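PDB 5NY5: 3,4-dihydroxybenzoate decarboxylase from Enterobacter cloacae, which catalyses the decarboxylation of 3,4-dihydroxybenzoate to catechol with prenylated FMN, and in reverse carboxylates catechols at the para position. Local coordinates for residues 10-15 / 73-78; 83-88 / 212-217; 387-392 / 458-463; 394-399 / 440-445. All coordinates share one frame; numbering follows the deposited sequence.

Contact 1. Residues 10-15 / 73-78; sequences SAIALL and VGMHAS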
loop_
_atom_site.group_PDB
_atom_site.type_symbol
_atom_site.label_atom_id
_atom_site.label_comp_id
_atom_site.label_asym_id
_atom_site.label_seq_id
_atom_site.Cartn_x
_atom_site.Cartn_y
_atom_site.Cartn_z
ATOM N N SER A 10 -47.123 -25.652 -22.050
ATOM C CA SER A 10 -46.745 -26.944 -21.489
ATOM C C SER A 10 -45.772 -26.783 -20.328
ATOM O O SER A 10 -45.707 -27.649 -19.450
ATOM C CB SER A 10 -46.151 -27.846 -22.573
ATOM O OG SER A 10 -45.412 -27.099 -23.521
ATOM N N ALA A 11 -45.021 -25.681 -20.298
ATOM C CA ALA A 11 -44.143 -25.425 -19.161
ATOM C C ALA A 11 -44.940 -24.993 -17.939
ATOM O O ALA A 11 -44.654 -25.428 -16.818
ATOM C CB ALA A 11 -43.104 -24.365 -19.527
ATOM N N ILE A 12 -45.941 -24.132 -18.135
ATOM C CA ILE A 12 -46.811 -23.732 -17.033
ATOM C C ILE A 12 -47.504 -24.950 -16.438
ATOM O O ILE A 12 -47.702 -25.039 -15.219
ATOM C CB ILE A 12 -47.823 -22.678 -17.516
ATOM C CG1 ILE A 12 -47.097 -21.403 -17.946
ATOM C CG2 ILE A 12 -48.854 -22.382 -16.440
ATOM C CD1 ILE A 12 -48.013 -20.329 -18.487
ATOM N N ALA A 13 -47.871 -25.914 -17.287
ATOM C CA ALA A 13 -48.525 -27.123 -16.802
ATOM C C ALA A 13 -47.613 -27.909 -15.872
ATOM O O ALA A 13 -48.075 -28.497 -14.888
ATOM C CB ALA A 13 -48.966 -27.987 -17.982
ATOM N N LEU A 14 -46.311 -27.931 -16.166
ATOM C CA LEU A 14 -45.373 -28.613 -15.281
ATOM C C LEU A 14 -45.253 -27.891 -13.946
ATOM O O LEU A 14 -45.163 -28.533 -12.893
ATOM C CB LEU A 14 -44.004 -28.733 -15.950
ATOM C CG LEU A 14 -42.891 -29.325 -15.082
ATOM C CD1 LEU A 14 -43.277 -30.703 -14.577
ATOM C CD2 LEU A 14 -41.585 -29.388 -15.846
ATOM N N LEU A 15 -45.257 -26.558 -13.967
ATOM C CA LEU A 15 -45.171 -25.807 -12.720
ATOM C C LEU A 15 -46.390 -26.042 -11.840
ATOM O O LEU A 15 -46.273 -26.070 -10.610
ATOM C CB LEU A 15 -45.008 -24.317 -13.010
ATOM C CG LEU A 15 -43.763 -23.899 -13.792
ATOM C CD1 LEU A 15 -43.655 -22.387 -13.835
ATOM C CD2 LEU A 15 -42.514 -24.511 -13.183
ATOM N N VAL A 73 -45.226 -12.928 -15.883
ATOM C CA VAL A 73 -43.939 -12.453 -15.390
ATOM C C VAL A 73 -43.361 -13.472 -14.420
ATOM O O VAL A 73 -44.090 -14.214 -13.757
ATOM C CB VAL A 73 -44.042 -11.075 -14.696
ATOM C CG1 VAL A 73 -44.464 -10.000 -15.676
ATOM C CG2 VAL A 73 -45.001 -11.143 -13.524
ATOM N N GLY A 74 -42.033 -13.495 -14.338
ATOM C CA GLY A 74 -41.332 -14.268 -13.336
ATOM C C GLY A 74 -41.022 -15.700 -13.696
ATOM O O GLY A 74 -40.654 -16.475 -12.805
HETATM N N MSE A 75 -41.141 -16.078 -14.963
HETATM C CA MSE A 75 -40.986 -17.472 -15.359
HETATM C C MSE A 75 -39.591 -18.000 -15.039
HETATM O O MSE A 75 -39.445 -19.121 -14.562
HETATM C CB MSE A 75 -41.294 -17.632 -16.851
HETATM C CG MSE A 75 -41.567 -19.062 -17.312
HETATM SE SE MSE A 75 -43.070 -19.964 -16.430
HETATM C CE MSE A 75 -44.278 -18.488 -16.262
ATOM N N HIS A 76 -38.569 -17.184 -15.286
ATOM C CA HIS A 76 -37.194 -17.561 -14.994
ATOM C C HIS A 76 -36.670 -16.927 -13.713
ATOM O O HIS A 76 -35.460 -16.962 -13.470
ATOM C CB HIS A 76 -36.275 -17.186 -16.161
ATOM C CG HIS A 76 -36.880 -17.414 -17.510
ATOM N ND1 HIS A 76 -37.498 -16.412 -18.226
ATOM C CD2 HIS A 76 -36.958 -18.527 -18.277
ATOM C CE1 HIS A 76 -37.931 -16.898 -19.375
ATOM N NE2 HIS A 76 -37.617 -18.178 -19.430
ATOM N N ALA A 77 -37.546 -16.355 -12.887
ATOM C CA ALA A 77 -37.128 -15.628 -11.689
ATOM C C ALA A 77 -36.839 -16.538 -10.504
ATOM O O ALA A 77 -37.187 -16.208 -9.369
ATOM C CB ALA A 77 -38.193 -14.596 -11.326
ATOM N N SER A 78 -36.199 -17.682 -10.742
ATOM C CA SER A 78 -35.840 -18.618 -9.685
ATOM C C SER A 78 -34.905 -19.690 -10.230
ATOM O O SER A 78 -35.166 -20.266 -11.289
ATOM C CB SER A 78 -37.089 -19.265 -9.080
ATOM O OG SER A 78 -36.761 -20.445 -8.370
#
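Apolar contact joins the two segments, and all of it runs through the selenomethionine side chain of Met-75. The CD1 methyl of Leu-15 lies 3.6 Å from the SE atom of Met-75, the two side chains passing at a slant. Ile-12 gives a looser touch, its CG1 4.4 Å from CE of Met-75. CG of Met-75 stands anti to the backbone N (chi1 -163°), and bends at chi2 and chi3 bring the selenium against Leu-15, while the CE methyl turns aside along the flank of Ile-12. This joins the first helix of the chain, 8-16, to the connection between strand 70-73 and helix 79-84 in the UbiD N-terminal region; Ala-57 and Met-59 of strand 57-60 and Pro-214 of helix 214-219 close in around the same side chains.

Hydrogen bonds shape the loop from within. Residues Gly-74 to Ala-77 form a type I turn closed by Ala-77 N to Gly-74 O (3.1 Å), and Ser-78 is the N-cap, its OG accepting from Arg-81 N. The Arg-81 guanidinium binds the carbonyls of Gly-74 and Met-75. CB of Met-75 sits 4.2 Å above the centre of the His-76 ring, whose ND1 hydrogen-bonds Glu-326.

Contact 2. Residues 83-88 / 212-217; sequences ALLLGC and LDPAIY
Leu-85 and Pro-214 meet at about a right angle. The CD1 methyl of Leu-85 comes to the CB-CG side of the proline ring, 3.7 Å from CG and 3.9 Å from CB of Pro-214. One residue further on in each segment, Leu-86 lays its CD2 methyl against Ala-215, 4.1 Å from the CB of Ala-215 and equally close to its CA. In both leucines CG lies beside the backbone N, anti to the carbonyl carbon, and this shared torsion sends both side chains to the same helix.

The helix receiving the leucines is secured at its start by Asp-213, the N-cap. Its OD1 accepts from the N of Ala-215 at 3.1 Å; the N-H points nearly straight at the oxygen (167°) but arrives from well above the carboxylate plane. The same OD1 forms a salt bridge with Arg-241, which also donates to the carbonyl O of Leu-85, so one arginine adds a polar link between the segments beside their purely apolar contact. On the facing segment, Ala-83 O takes N-H groups of Leu-86 and Cys-88 from opposite faces of its plane, curling the chain tightly.

The N-capped helix 214-219 packing on the 83-88 turn forms part of the seam between the UbiD N-terminal domain and the Rift-related domain. Leu-86 lies about 8 Å, side chain to side chain, from Phe-222, which binds prenylated FMN in the holo enzyme; the cofactor is absent from this model.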
loop_
_atom_site.group_PDB
_atom_site.type_symbol
_atom_site.label_atom_id
_atom_site.label_comp_id
_atom_site.label_asym_id
_atom_site.label_seq_id
_atom_site.Cartn_x
_atom_site.Cartn_y
_atom_site.Cartn_z
ATOM N N ALA A 83 -34.380 -24.983 -12.831
ATOM C CA ALA A 83 -33.885 -26.353 -12.785
ATOM C C ALA A 83 -35.023 -27.355 -12.923
ATOM O O ALA A 83 -34.876 -28.386 -13.588
ATOM C CB ALA A 83 -33.114 -26.588 -11.489
ATOM N N LEU A 84 -36.164 -27.067 -12.299
ATOM C CA LEU A 84 -37.328 -27.932 -12.446
ATOM C C LEU A 84 -37.850 -27.909 -13.875
ATOM O O LEU A 84 -38.263 -28.945 -14.409
ATOM C CB LEU A 84 -38.414 -27.503 -11.463
ATOM C CG LEU A 84 -39.801 -28.126 -11.596
ATOM C CD1 LEU A 84 -39.743 -29.629 -11.394
ATOM C CD2 LEU A 84 -40.746 -27.483 -10.600
ATOM N N LEU A 85 -37.827 -26.740 -14.516
ATOM C CA LEU A 85 -38.263 -26.626 -15.901
ATOM C C LEU A 85 -37.340 -27.343 -16.874
ATOM O O LEU A 85 -37.695 -27.474 -18.050
ATOM C CB LEU A 85 -38.373 -25.153 -16.295
ATOM C CG LEU A 85 -39.584 -24.393 -15.758
ATOM C CD1 LEU A 85 -39.411 -22.899 -15.961
ATOM C CD2 LEU A 85 -40.855 -24.883 -16.434
ATOM N N LEU A 86 -36.174 -27.801 -16.425
ATOM C CA LEU A 86 -35.234 -28.498 -17.290
ATOM C C LEU A 86 -34.859 -29.881 -16.781
ATOM O O LEU A 86 -34.102 -30.586 -17.456
ATOM C CB LEU A 86 -33.963 -27.659 -17.477
ATOM C CG LEU A 86 -34.190 -26.234 -17.980
ATOM C CD1 LEU A 86 -32.874 -25.482 -18.067
ATOM C CD2 LEU A 86 -34.894 -26.237 -19.322
ATOM N N GLY A 87 -35.356 -30.288 -15.617
ATOM C CA GLY A 87 -35.121 -31.630 -15.127
ATOM C C GLY A 87 -33.726 -31.873 -14.592
ATOM O O GLY A 87 -33.039 -32.797 -15.037
ATOM N N CYS A 88 -33.296 -31.055 -13.635
ATOM C CA CYS A 88 -32.015 -31.250 -12.968
ATOM C C CYS A 88 -32.047 -30.497 -11.647
ATOM O O CYS A 88 -32.986 -29.755 -11.356
ATOM C CB CYS A 88 -30.847 -30.785 -13.840
ATOM S SG CYS A 88 -30.839 -29.018 -14.192
ATOM N N LEU A 212 -42.251 -18.254 -24.862
ATOM C CA LEU A 212 -41.538 -19.403 -25.396
ATOM C C LEU A 212 -41.327 -20.452 -24.317
ATOM O O LEU A 212 -41.527 -20.208 -23.125
ATOM C CB LEU A 212 -40.177 -18.988 -25.968
ATOM C CG LEU A 212 -40.157 -17.694 -26.774
ATOM C CD1 LEU A 212 -38.728 -17.267 -27.043
ATOM C CD2 LEU A 212 -40.922 -17.875 -28.070
ATOM N N ASP A 213 -40.927 -21.633 -24.768
ATOM C CA ASP A 213 -40.348 -22.627 -23.882
ATOM C C ASP A 213 -39.178 -21.998 -23.125
ATOM O O ASP A 213 -38.297 -21.396 -23.753
ATOM C CB ASP A 213 -39.873 -23.829 -24.706
ATOM C CG ASP A 213 -39.463 -25.021 -23.853
ATOM O OD1 ASP A 213 -39.309 -24.878 -22.625
ATOM O OD2 ASP A 213 -39.282 -26.115 -24.426
ATOM N N PRO A 214 -39.152 -22.079 -21.794
ATOM C CA PRO A 214 -37.985 -21.571 -21.056
ATOM C C PRO A 214 -36.668 -22.131 -21.554
ATOM O O PRO A 214 -35.638 -21.452 -21.452
ATOM C CB PRO A 214 -38.279 -22.003 -19.616
ATOM C CG PRO A 214 -39.760 -22.025 -19.543
ATOM C CD PRO A 214 -40.244 -22.480 -20.892
ATOM N N ALA A 215 -36.670 -23.347 -22.105
ATOM C CA ALA A 215 -35.452 -23.900 -22.683
ATOM C C ALA A 215 -34.926 -23.018 -23.809
ATOM O O ALA A 215 -33.711 -22.885 -23.985
ATOM C CB ALA A 215 -35.706 -25.319 -23.186
ATOM N N ILE A 216 -35.824 -22.401 -24.575
ATOM C CA ILE A 216 -35.388 -21.524 -25.656
ATOM C C ILE A 216 -34.776 -20.250 -25.093
ATOM O O ILE A 216 -33.669 -19.852 -25.474
ATOM C CB ILE A 216 -36.558 -21.217 -26.606
ATOM C CG1 ILE A 216 -37.061 -22.501 -27.269
ATOM C CG2 ILE A 216 -36.136 -20.200 -27.649
ATOM C CD1 ILE A 216 -38.144 -22.278 -28.304
ATOM N N TYR A 217 -35.487 -19.588 -24.178
ATOM C CA TYR A 217 -34.977 -18.359 -23.580
ATOM C C TYR A 217 -33.627 -18.585 -22.909
ATOM O O TYR A 217 -32.722 -17.752 -23.023
ATOM C CB TYR A 217 -35.986 -17.812 -22.571
ATOM C CG TYR A 217 -37.035 -16.893 -23.152
ATOM C CD1 TYR A 217 -36.679 -15.824 -23.961
ATOM C CD2 TYR A 217 -38.381 -17.091 -22.885
ATOM C CE1 TYR A 217 -37.636 -14.977 -24.486
ATOM C CE2 TYR A 217 -39.344 -16.252 -23.407
ATOM C CZ TYR A 217 -38.969 -15.198 -24.207
ATOM O OH TYR A 217 -39.927 -14.364 -24.727
#

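Contact 3. Residues 387-392 / 458-463; sequences IALATY and KTIFDC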
loop_
_atom_site.group_PDB
_atom_site.type_symbol
_atom_site.label_atom_id
_atom_site.label_comp_id
_atom_site.label_asym_id
_atom_site.label_seq_id
_atom_site.Cartn_x
_atom_site.Cartn_y
_atom_site.Cartn_z
ATOM N N ILE A 387 -8.565 -16.669 -14.085
ATOM C CA ILE A 387 -9.184 -17.274 -15.259
ATOM C C ILE A 387 -10.605 -16.755 -15.435
ATOM O O ILE A 387 -11.019 -16.396 -16.543
ATOM C CB ILE A 387 -9.146 -18.808 -15.160
ATOM C CG1 ILE A 387 -7.705 -19.310 -15.174
ATOM C CG2 ILE A 387 -9.912 -19.430 -16.304
ATOM C CD1 ILE A 387 -7.574 -20.784 -14.872
ATOM N N ALA A 388 -11.366 -16.690 -14.343
ATOM C CA ALA A 388 -12.737 -16.197 -14.420
ATOM C C ALA A 388 -12.774 -14.740 -14.861
ATOM O O ALA A 388 -13.582 -14.359 -15.717
ATOM C CB ALA A 388 -13.431 -16.369 -13.070
ATOM N N LEU A 389 -11.909 -13.906 -14.279
ATOM C CA LEU A 389 -11.826 -12.510 -14.694
ATOM C C LEU A 389 -11.479 -12.391 -16.171
ATOM O O LEU A 389 -12.024 -11.536 -16.880
ATOM C CB LEU A 389 -10.787 -11.778 -13.846
ATOM C CG LEU A 389 -11.160 -11.480 -12.395
ATOM C CD1 LEU A 389 -9.936 -11.037 -11.620
ATOM C CD2 LEU A 389 -12.239 -10.416 -12.340
ATOM N N ALA A 390 -10.567 -13.238 -16.652
ATOM C CA ALA A 390 -10.205 -13.213 -18.063
ATOM C C ALA A 390 -11.338 -13.726 -18.940
ATOM O O ALA A 390 -11.517 -13.244 -20.063
ATOM C CB ALA A 390 -8.941 -14.038 -18.288
ATOM N N THR A 391 -12.114 -14.690 -18.441
ATOM C CA THR A 391 -13.196 -15.285 -19.218
ATOM C C THR A 391 -14.393 -14.351 -19.339
ATOM O O THR A 391 -14.967 -14.214 -20.423
ATOM C CB THR A 391 -13.623 -16.609 -18.585
ATOM O OG1 THR A 391 -12.478 -17.455 -18.431
ATOM C CG2 THR A 391 -14.644 -17.310 -19.452
ATOM N N TYR A 392 -14.790 -13.708 -18.246
ATOM C CA TYR A 392 -15.960 -12.836 -18.227
ATOM C C TYR A 392 -15.500 -11.449 -17.790
ATOM O O TYR A 392 -15.450 -11.145 -16.597
ATOM C CB TYR A 392 -17.042 -13.399 -17.306
ATOM C CG TYR A 392 -18.432 -12.904 -17.627
ATOM C CD1 TYR A 392 -19.188 -13.506 -18.623
ATOM C CD2 TYR A 392 -18.989 -11.838 -16.933
ATOM C CE1 TYR A 392 -20.462 -13.058 -18.921
ATOM C CE2 TYR A 392 -20.260 -11.383 -17.223
ATOM C CZ TYR A 392 -20.991 -11.994 -18.217
ATOM O OH TYR A 392 -22.257 -11.542 -18.509
ATOM N N LYS A 458 -10.956 -4.080 -9.701
ATOM C CA LYS A 458 -11.500 -5.414 -9.521
ATOM C C LYS A 458 -10.773 -6.087 -8.369
ATOM O O LYS A 458 -9.550 -5.994 -8.261
ATOM C CB LYS A 458 -11.372 -6.227 -10.809
ATOM C CG LYS A 458 -11.980 -5.517 -12.010
ATOM C CD LYS A 458 -12.221 -6.452 -13.178
ATOM C CE LYS A 458 -12.966 -5.740 -14.295
ATOM N NZ LYS A 458 -13.393 -6.680 -15.367
ATOM N N THR A 459 -11.529 -6.745 -7.497
ATOM C CA THR A 459 -11.006 -7.225 -6.227
ATOM C C THR A 459 -11.208 -8.726 -6.111
ATOM O O THR A 459 -12.292 -9.238 -6.403
ATOM C CB THR A 459 -11.682 -6.506 -5.053
ATOM O OG1 THR A 459 -11.589 -5.090 -5.246
ATOM C CG2 THR A 459 -11.003 -6.866 -3.748
ATOM N N ILE A 460 -10.166 -9.420 -5.676
ATOM C CA ILE A 460 -10.212 -10.852 -5.419
ATOM C C ILE A 460 -10.166 -11.043 -3.909
ATOM O O ILE A 460 -9.156 -10.738 -3.264
ATOM C CB ILE A 460 -9.060 -11.591 -6.112
ATOM C CG1 ILE A 460 -9.099 -11.344 -7.619
ATOM C CG2 ILE A 460 -9.123 -13.073 -5.808
ATOM C CD1 ILE A 460 -7.922 -11.940 -8.383
ATOM N N PHE A 461 -11.258 -11.540 -3.339
ATOM C CA PHE A 461 -11.317 -11.899 -1.927
ATOM C C PHE A 461 -11.001 -13.383 -1.807
ATOM O O PHE A 461 -11.806 -14.226 -2.213
ATOM C CB PHE A 461 -12.689 -11.587 -1.335
ATOM C CG PHE A 461 -13.052 -10.132 -1.357
ATOM C CD1 PHE A 461 -12.809 -9.324 -0.258
ATOM C CD2 PHE A 461 -13.656 -9.574 -2.467
ATOM C CE1 PHE A 461 -13.153 -7.986 -0.274
ATOM C CE2 PHE A 461 -14.001 -8.237 -2.488
ATOM C CZ PHE A 461 -13.749 -7.443 -1.390
ATOM N N ASP A 462 -9.833 -13.704 -1.259
ATOM C CA ASP A 462 -9.428 -15.095 -1.073
ATOM C C ASP A 462 -9.852 -15.535 0.322
ATOM O O ASP A 462 -9.168 -15.260 1.310
ATOM C CB ASP A 462 -7.928 -15.262 -1.282
ATOM C CG ASP A 462 -7.462 -16.686 -1.046
ATOM O OD1 ASP A 462 -6.256 -16.879 -0.793
ATOM O OD2 ASP A 462 -8.297 -17.615 -1.108
ATOM N N CYS A 463 -10.984 -16.231 0.403
ATOM C CA CYS A 463 -11.497 -16.742 1.663
ATOM C C CYS A 463 -11.286 -18.239 1.807
ATOM O O CYS A 463 -12.012 -18.890 2.562
ATOM C CB CYS A 463 -12.979 -16.405 1.809
ATOM S SG CYS A 463 -13.317 -14.662 1.633
#
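Leu-389, near the end of helix 380-391, packs onto Lys-458 and Ile-460 of strand 455-462, a helix lying against one face of the mixed five-stranded sheet of the UbiD C-terminal domain. Following the helix from its Ile-387 end, that residue turns from the strand toward helix 324-346 and also packs on Ala-390 of the second subunit. Its carbonyl O accepts twice, from Thr-391 N at 2.8 Å and from Thr-391 OG1 at 2.6 Å, the hydroxyl coming from above the carbonyl plane.

Leu-389 then bridges the two strand residues with its forked end. CG lies beside the backbone N, anti to the carbonyl carbon (chi1 -72°), which carries both methyls out to the sheet. There the side chain is also flanked by Ile-398 of the adjoining strand 397-401. Ala-390 faces the second subunit instead, meeting Ile-387 of that chain. The helix ends with Thr-391, and Tyr-392 leaves helical geometry, its OH hydrogen-bonded to Lys-363.

On the strand, Lys-458 presents its aliphatic stem, running counter to the leucine; the extended chain carries NZ past the contact, where it hydrogen-bonds the carbonyl O atoms of Leu-395 and Arg-434. One methyl-to-methylene and one methyl-to-methyl meeting carry the packing: CD2 of Leu-389 lies 4.1 Å from CD of Lys-458, and CD1 of Leu-389 lies 3.9 Å from CD1 of Ile-460.

Contact 4. Residues 394-399 / 440-445; sequences ELKNII and PSQSPD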
loop_
_atom_site.group_PDB
_atom_site.type_symbol
_atom_site.label_atom_id
_atom_site.label_comp_id
_atom_site.label_asym_id
_atom_site.label_seq_id
_atom_site.Cartn_x
_atom_site.Cartn_y
_atom_site.Cartn_z
ATOM N N GLU A 394 -16.799 -8.616 -17.775
ATOM C CA GLU A 394 -17.737 -7.757 -17.065
ATOM C C GLU A 394 -17.853 -8.104 -15.588
ATOM O O GLU A 394 -18.597 -7.434 -14.868
ATOM C CB GLU A 394 -19.108 -7.815 -17.737
ATOM C CG GLU A 394 -19.147 -7.065 -19.059
ATOM C CD GLU A 394 -20.341 -7.431 -19.913
ATOM O OE1 GLU A 394 -20.994 -8.452 -19.620
ATOM O OE2 GLU A 394 -20.623 -6.698 -20.883
ATOM N N LEU A 395 -17.141 -9.126 -15.124
ATOM C CA LEU A 395 -17.041 -9.384 -13.699
ATOM C C LEU A 395 -16.281 -8.260 -13.008
ATOM O O LEU A 395 -15.378 -7.647 -13.581
ATOM C CB LEU A 395 -16.334 -10.711 -13.444
ATOM C CG LEU A 395 -17.184 -11.974 -13.494
ATOM C CD1 LEU A 395 -16.298 -13.190 -13.653
ATOM C CD2 LEU A 395 -18.011 -12.076 -12.225
ATOM N N LYS A 396 -16.653 -7.993 -11.760
ATOM C CA LYS A 396 -15.987 -6.986 -10.949
ATOM C C LYS A 396 -15.249 -7.583 -9.762
ATOM O O LYS A 396 -14.077 -7.276 -9.548
ATOM C CB LYS A 396 -16.999 -5.941 -10.459
ATOM C CG LYS A 396 -16.375 -4.776 -9.717
ATOM C CD LYS A 396 -17.408 -3.726 -9.401
ATOM C CE LYS A 396 -16.822 -2.578 -8.610
ATOM N NZ LYS A 396 -17.879 -1.621 -8.200
ATOM N N ASN A 397 -15.901 -8.440 -8.983
ATOM C CA ASN A 397 -15.288 -9.019 -7.800
ATOM C C ASN A 397 -15.397 -10.535 -7.839
ATOM O O ASN A 397 -16.332 -11.095 -8.416
ATOM C CB ASN A 397 -15.931 -8.480 -6.520
ATOM C CG ASN A 397 -15.702 -6.996 -6.338
ATOM O OD1 ASN A 397 -14.626 -6.485 -6.637
ATOM N ND2 ASN A 397 -16.716 -6.296 -5.853
ATOM N N ILE A 398 -14.422 -11.190 -7.220
ATOM C CA ILE A 398 -14.391 -12.638 -7.079
ATOM C C ILE A 398 -14.232 -12.966 -5.603
ATOM O O ILE A 398 -13.451 -12.321 -4.897
ATOM C CB ILE A 398 -13.243 -13.270 -7.896
ATOM C CG1 ILE A 398 -13.397 -12.950 -9.383
ATOM C CG2 ILE A 398 -13.185 -14.770 -7.670
ATOM C CD1 ILE A 398 -14.649 -13.507 -9.994
ATOM N N ILE A 399 -14.972 -13.964 -5.136
ATOM C CA ILE A 399 -14.793 -14.513 -3.801
ATOM C C ILE A 399 -14.464 -15.990 -3.944
ATOM O O ILE A 399 -15.188 -16.729 -4.620
ATOM C CB ILE A 399 -16.038 -14.300 -2.923
ATOM C CG1 ILE A 399 -16.274 -12.805 -2.712
ATOM C CG2 ILE A 399 -15.866 -14.994 -1.590
ATOM C CD1 ILE A 399 -17.518 -12.478 -1.941
ATOM N N PRO A 440 -22.522 2.155 -11.447
ATOM C CA PRO A 440 -22.351 3.603 -11.259
ATOM C C PRO A 440 -21.062 3.973 -10.548
ATOM O O PRO A 440 -20.608 5.115 -10.688
ATOM C CB PRO A 440 -23.579 4.002 -10.428
ATOM C CG PRO A 440 -24.508 2.829 -10.492
ATOM C CD PRO A 440 -23.640 1.630 -10.651
ATOM N N SER A 441 -20.462 3.055 -9.794
ATOM C CA SER A 441 -19.194 3.332 -9.138
ATOM C C SER A 441 -18.004 3.243 -10.086
ATOM O O SER A 441 -16.893 3.609 -9.691
ATOM C CB SER A 441 -18.990 2.378 -7.959
ATOM O OG SER A 441 -18.740 1.060 -8.407
ATOM N N GLN A 442 -18.201 2.765 -11.312
ATOM C CA GLN A 442 -17.129 2.707 -12.304
ATOM C C GLN A 442 -17.006 4.053 -13.020
ATOM O O GLN A 442 -17.218 4.191 -14.223
ATOM C CB GLN A 442 -17.374 1.562 -13.278
ATOM C CG GLN A 442 -17.410 0.214 -12.594
ATOM C CD GLN A 442 -17.296 -0.949 -13.556
ATOM O OE1 GLN A 442 -16.940 -0.776 -14.716
ATOM N NE2 GLN A 442 -17.591 -2.148 -13.067
ATOM N N SER A 443 -16.654 5.062 -12.225
ATOM C CA SER A 443 -16.628 6.451 -12.630
ATOM C C SER A 443 -15.357 7.114 -12.120
ATOM O O SER A 443 -14.872 6.773 -11.032
ATOM C CB SER A 443 -17.853 7.207 -12.092
ATOM O OG SER A 443 -17.715 8.606 -12.267
ATOM N N PRO A 444 -14.789 8.048 -12.885
ATOM C CA PRO A 444 -13.672 8.838 -12.350
ATOM C C PRO A 444 -14.051 9.631 -11.114
ATOM O O PRO A 444 -13.176 9.938 -10.294
ATOM C CB PRO A 444 -13.301 9.758 -13.522
ATOM C CG PRO A 444 -13.806 9.058 -14.731
ATOM C CD PRO A 444 -15.060 8.355 -14.297
ATOM N N ASP A 445 -15.333 9.966 -10.952
ATOM C CA ASP A 445 -15.800 10.681 -9.772
ATOM C C ASP A 445 -15.791 9.817 -8.520
ATOM O O ASP A 445 -15.926 10.356 -7.416
ATOM C CB ASP A 445 -17.211 11.216 -10.010
ATOM C CG ASP A 445 -17.314 12.045 -11.271
ATOM O OD1 ASP A 445 -16.344 12.758 -11.599
ATOM O OD2 ASP A 445 -18.367 11.982 -11.936
#
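Lys-396 carries this contact, reaching out with its whole length to the loop that holds Ser-441 and Gln-442. CG stands anti to the backbone N (chi1 -174°) and the chain stays extended to its end, which delivers NZ to OG of Ser-441 at 2.8 Å, with the lysine as donor. NZ also has Asp-439 as a salt-bridge partner, its strongest, and the carbonyl O atoms of Thr-418 and Met-421 of the third subunit; with four acceptors for three N-H groups, at least one hydrogen would be shared. Such surroundings would probably favour the protonated form.

Gln-442 runs alongside the lysine but in the opposite sense, so its amide NE2 lies 4.0 Å from the CD methylene of Lys-396, in a contact without a hydrogen bond. Its OE1 accepts from the backbone N of His-436, which fixes the amide end. The backbone of Gln-442 makes an inverse gamma turn.

Ser-441 holds OG between its backbone N and carbonyl carbon (chi1 71°), which puts OG within bonding distance of the lysine NZ. That oxygen is also hydrogen-bonded to Asp-439 and to NE2 of Gln-422 of the third subunit. Just beyond, an ST turn has Ser-443 OG accepting from the N of Asp-445 at 3.0 Å.

A lysine just before strand 397-401 thus gathers the loop between strands 427-434 and 455-462 at a subunit interface of the UbiD C-terminal domain.

Overall arrangement
Along the chain contact 1 closes before contact 2 opens, both close before contact 3 opens, and contact 4 is nested within the loop that contact 3 closes. Contacts 1 and 2, their centres 8 Å apart, form one continuous core: helix 8-16 and the turns around helix 79-84 meet helix 214-219, joining the N-terminal domain to the flavin-binding Rift-related domain. Contacts 3 and 4, 12 Å apart between centres, share the C-terminal sheet, where strands 397-401 and 455-462 are neighbours. About 33 Å separates the centres of contacts 1 and 3. One pair thus unites domains near the cofactor site, the other ties parts of the C-terminal domain together at the interface with the third subunit.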